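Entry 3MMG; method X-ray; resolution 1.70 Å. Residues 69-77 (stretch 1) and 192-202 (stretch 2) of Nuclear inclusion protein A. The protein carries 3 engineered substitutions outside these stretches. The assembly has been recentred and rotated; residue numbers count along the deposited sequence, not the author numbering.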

# COMPACT_ATOMS: atom_id res chain seq x y z
N SER A 69 -17.97 -2.07 2.71
CA SER A 69 -17.03 -0.97 2.47
C SER A 69 -17.62 0.28 1.78
O SER A 69 -17.08 1.39 1.90
CB SER A 69 -15.84 -1.48 1.65
OG SER A 69 -16.12 -1.34 0.28
N THR A 70 -18.75 0.11 1.09
CA THR A 70 -19.36 1.24 0.37
C THR A 70 -19.88 2.37 1.27
O THR A 70 -20.19 3.47 0.79
CB THR A 70 -20.46 0.78 -0.63
OG1 THR A 70 -21.49 0.08 0.06
CG2 THR A 70 -19.88 -0.13 -1.69
N GLN A 71 -19.98 2.12 2.57
CA GLN A 71 -20.40 3.16 3.50
C GLN A 71 -19.27 4.07 3.92
O GLN A 71 -19.51 5.08 4.59
CB GLN A 71 -21.03 2.53 4.76
CG GLN A 71 -20.03 1.76 5.63
CD GLN A 71 -20.70 1.11 6.80
OE1 GLN A 71 -20.97 1.76 7.80
NE2 GLN A 71 -20.96 -0.18 6.69
N LEU A 72 -18.04 3.71 3.57
CA LEU A 72 -16.88 4.44 4.07
C LEU A 72 -16.51 5.62 3.19
O LEU A 72 -16.63 5.53 1.98
CB LEU A 72 -15.69 3.50 4.18
CG LEU A 72 -15.85 2.22 5.01
CD1 LEU A 72 -14.71 1.24 4.72
CD2 LEU A 72 -15.90 2.54 6.49
N GLN A 73 -16.09 6.72 3.81
CA GLN A 73 -15.52 7.86 3.08
C GLN A 73 -14.16 7.47 2.54
O GLN A 73 -13.35 6.88 3.27
CB GLN A 73 -15.34 9.07 4.00
CG GLN A 73 -16.66 9.66 4.49
CD GLN A 73 -16.49 11.06 5.01
OE1 GLN A 73 -15.86 11.28 6.04
NE2 GLN A 73 -17.06 12.03 4.30
N MET A 74 -13.93 7.79 1.28
CA MET A 74 -12.64 7.46 0.66
C MET A 74 -12.10 8.65 -0.14
O MET A 74 -12.86 9.55 -0.52
CB MET A 74 -12.79 6.23 -0.23
CG MET A 74 -13.12 4.94 0.55
SD MET A 74 -13.16 3.50 -0.49
CE MET A 74 -13.90 2.34 0.68
N LYS A 75 -10.78 8.67 -0.34
CA LYS A 75 -10.11 9.72 -1.11
C LYS A 75 -9.08 9.04 -2.01
O LYS A 75 -8.03 8.60 -1.52
CB LYS A 75 -9.42 10.72 -0.17
CG LYS A 75 -8.93 11.99 -0.85
CD LYS A 75 -8.22 12.90 0.14
CE LYS A 75 -9.18 13.64 1.07
NZ LYS A 75 -8.45 14.64 1.94
N PRO A 76 -9.40 8.88 -3.31
CA PRO A 76 -8.41 8.29 -4.20
C PRO A 76 -7.26 9.26 -4.49
O PRO A 76 -7.46 10.48 -4.51
CB PRO A 76 -9.21 8.02 -5.49
CG PRO A 76 -10.26 9.11 -5.49
CD PRO A 76 -10.67 9.19 -4.02
N VAL A 77 -6.06 8.72 -4.69
CA VAL A 77 -4.99 9.53 -5.27
C VAL A 77 -5.20 9.33 -6.77
O VAL A 77 -4.80 8.32 -7.31
CB VAL A 77 -3.58 9.00 -4.87
CG1 VAL A 77 -2.49 9.90 -5.46
CG2 VAL A 77 -3.41 8.90 -3.33
N ASP A 192 -4.15 15.31 5.97
CA ASP A 192 -4.41 16.46 6.84
C ASP A 192 -5.59 17.27 6.30
O ASP A 192 -6.30 17.93 7.07
CB ASP A 192 -3.17 17.35 6.96
CG ASP A 192 -2.04 16.71 7.78
OD1 ASP A 192 -2.28 15.70 8.47
OD2 ASP A 192 -0.90 17.22 7.73
N ALA A 193 -5.80 17.19 4.99
CA ALA A 193 -6.81 18.00 4.30
C ALA A 193 -8.24 17.57 4.60
O ALA A 193 -8.61 16.40 4.40
CB ALA A 193 -6.56 18.00 2.80
N ALA A 194 -9.05 18.52 5.08
CA ALA A 194 -10.43 18.26 5.50
C ALA A 194 -11.39 18.03 4.34
O ALA A 194 -12.42 17.37 4.49
CB ALA A 194 -10.93 19.41 6.40
N ASP A 195 -11.05 18.59 3.18
CA ASP A 195 -11.86 18.47 1.97
C ASP A 195 -11.55 17.22 1.17
O ASP A 195 -10.59 16.50 1.47
CB ASP A 195 -11.66 19.72 1.09
CG ASP A 195 -12.53 20.89 1.52
OD1 ASP A 195 -13.31 20.75 2.49
OD2 ASP A 195 -12.44 21.96 0.88
N GLY A 196 -12.38 16.96 0.16
CA GLY A 196 -12.10 15.96 -0.87
C GLY A 196 -12.53 14.52 -0.61
O GLY A 196 -12.15 13.63 -1.38
N TRP A 197 -13.32 14.29 0.44
CA TRP A 197 -13.79 12.94 0.79
C TRP A 197 -15.14 12.64 0.14
O TRP A 197 -15.93 13.56 -0.08
CB TRP A 197 -13.94 12.80 2.31
CG TRP A 197 -12.62 12.83 3.02
CD1 TRP A 197 -12.04 13.90 3.66
CD2 TRP A 197 -11.70 11.74 3.15
NE1 TRP A 197 -10.81 13.53 4.18
CE2 TRP A 197 -10.58 12.21 3.88
CE3 TRP A 197 -11.72 10.41 2.71
CZ2 TRP A 197 -9.48 11.39 4.17
CZ3 TRP A 197 -10.63 9.59 3.02
CH2 TRP A 197 -9.54 10.09 3.74
N CYS A 198 -15.40 11.37 -0.15
CA CYS A 198 -16.73 10.99 -0.62
C CYS A 198 -17.07 9.53 -0.34
O CYS A 198 -16.17 8.71 -0.11
CB CYS A 198 -16.89 11.33 -2.11
SG CYS A 198 -16.14 10.17 -3.25
N LYS A 199 -18.36 9.21 -0.34
CA LYS A 199 -18.81 7.82 -0.11
C LYS A 199 -19.18 7.09 -1.39
O LYS A 199 -19.42 5.88 -1.37
CB LYS A 199 -20.00 7.79 0.87
CG LYS A 199 -19.61 7.86 2.32
CD LYS A 199 -20.84 7.80 3.22
CE LYS A 199 -20.44 7.99 4.68
NZ LYS A 199 -19.99 9.38 4.97
N ASN A 200 -19.19 7.80 -2.51
CA ASN A 200 -19.70 7.21 -3.74
C ASN A 200 -18.63 6.88 -4.79
O ASN A 200 -18.96 6.71 -5.98
CB ASN A 200 -20.83 8.08 -4.30
CG ASN A 200 -22.02 8.13 -3.35
OD1 ASN A 200 -22.78 7.16 -3.26
ND2 ASN A 200 -22.16 9.24 -2.62
N TRP A 201 -17.38 6.79 -4.34
CA TRP A 201 -16.25 6.36 -5.17
C TRP A 201 -16.34 4.88 -5.56
O TRP A 201 -16.61 4.01 -4.75
CB TRP A 201 -14.91 6.60 -4.45
CG TRP A 201 -13.73 6.19 -5.28
CD1 TRP A 201 -13.11 6.94 -6.24
CD2 TRP A 201 -13.06 4.91 -5.27
NE1 TRP A 201 -12.09 6.22 -6.81
CE2 TRP A 201 -12.03 4.98 -6.24
CE3 TRP A 201 -13.22 3.74 -4.53
CZ2 TRP A 201 -11.15 3.90 -6.48
CZ3 TRP A 201 -12.36 2.66 -4.78
CH2 TRP A 201 -11.34 2.75 -5.75
N LYS A 202 -16.06 4.62 -6.84
CA LYS A 202 -16.06 3.27 -7.35
C LYS A 202 -14.79 3.08 -8.19
O LYS A 202 -14.35 4.02 -8.87
CB LYS A 202 -17.32 3.05 -8.17
CG LYS A 202 -17.43 1.72 -8.87
CD LYS A 202 -18.80 1.58 -9.51
CE LYS A 202 -18.83 0.44 -10.51
NZ LYS A 202 -20.22 0.17 -10.99
O HOH W 1 -17.25 4.12 -0.08
O HOH W 2 -13.07 11.30 -2.76

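The two stretches, distant in sequence, meet as an antiparallel pair at a single bridge between Met74 and Cys198. Met74 N donates to Cys198 O at 2.8 Å and Cys198 N returns a bond to Met74 O at 3.1 Å, both nearly straight. The same carbonyl, Cys198 O, also receives a CA-H...O contact from Gln73 CA at 3.4 Å. Water supplements the pairing on either side of the bridge: water 2 donates to Met74 O and to Gly196 O, 2.9 Å from each, while water 1 lies between Leu72 O, 2.6 Å away, and Lys199 O, 3.1 Å away.

Lys75 points toward the other stretch and has the largest area covered by it. Its long chain carries the ammonium to two backbone carbonyls, with Lys75 NZ hydrogen-bonded to Asp195 O at 2.9 Å and Ala193 O at 3.0 Å; a buried charge is thus met by carbonyl dipoles. On the way it crosses the Trp197 ring, where Lys75 CE sits over the face, 3.5 Å from the centroid of the five-membered ring. Lys75 NZ, 4.0 Å from that centroid, makes an off-centre cation-pi contact. The broad, electron-rich indole therefore serves both the methylene and the charge. Gly196 suits its place beside Lys75: its phi of 87° favours glycine, and an ideal CB would lie a tight 3.5 Å from Lys75 CE.

Trp201 points toward stretch 1 and offers its indole to Met74 and Pro76. Met74 SD lies 4.0 Å from Trp201 CE3, an oblique sulfur-aromatic approach for a flexible, polarisable side chain, and Pro76 CG packs 3.7 Å from Trp201 CD1, giving the indole a compact apolar partner. Toward the other end, the extended aliphatic part of Lys199 brings its CE to 3.1 Å from Gln71 O, a methylene that the neighbouring ammonium polarises, so it tolerates the carbonyl.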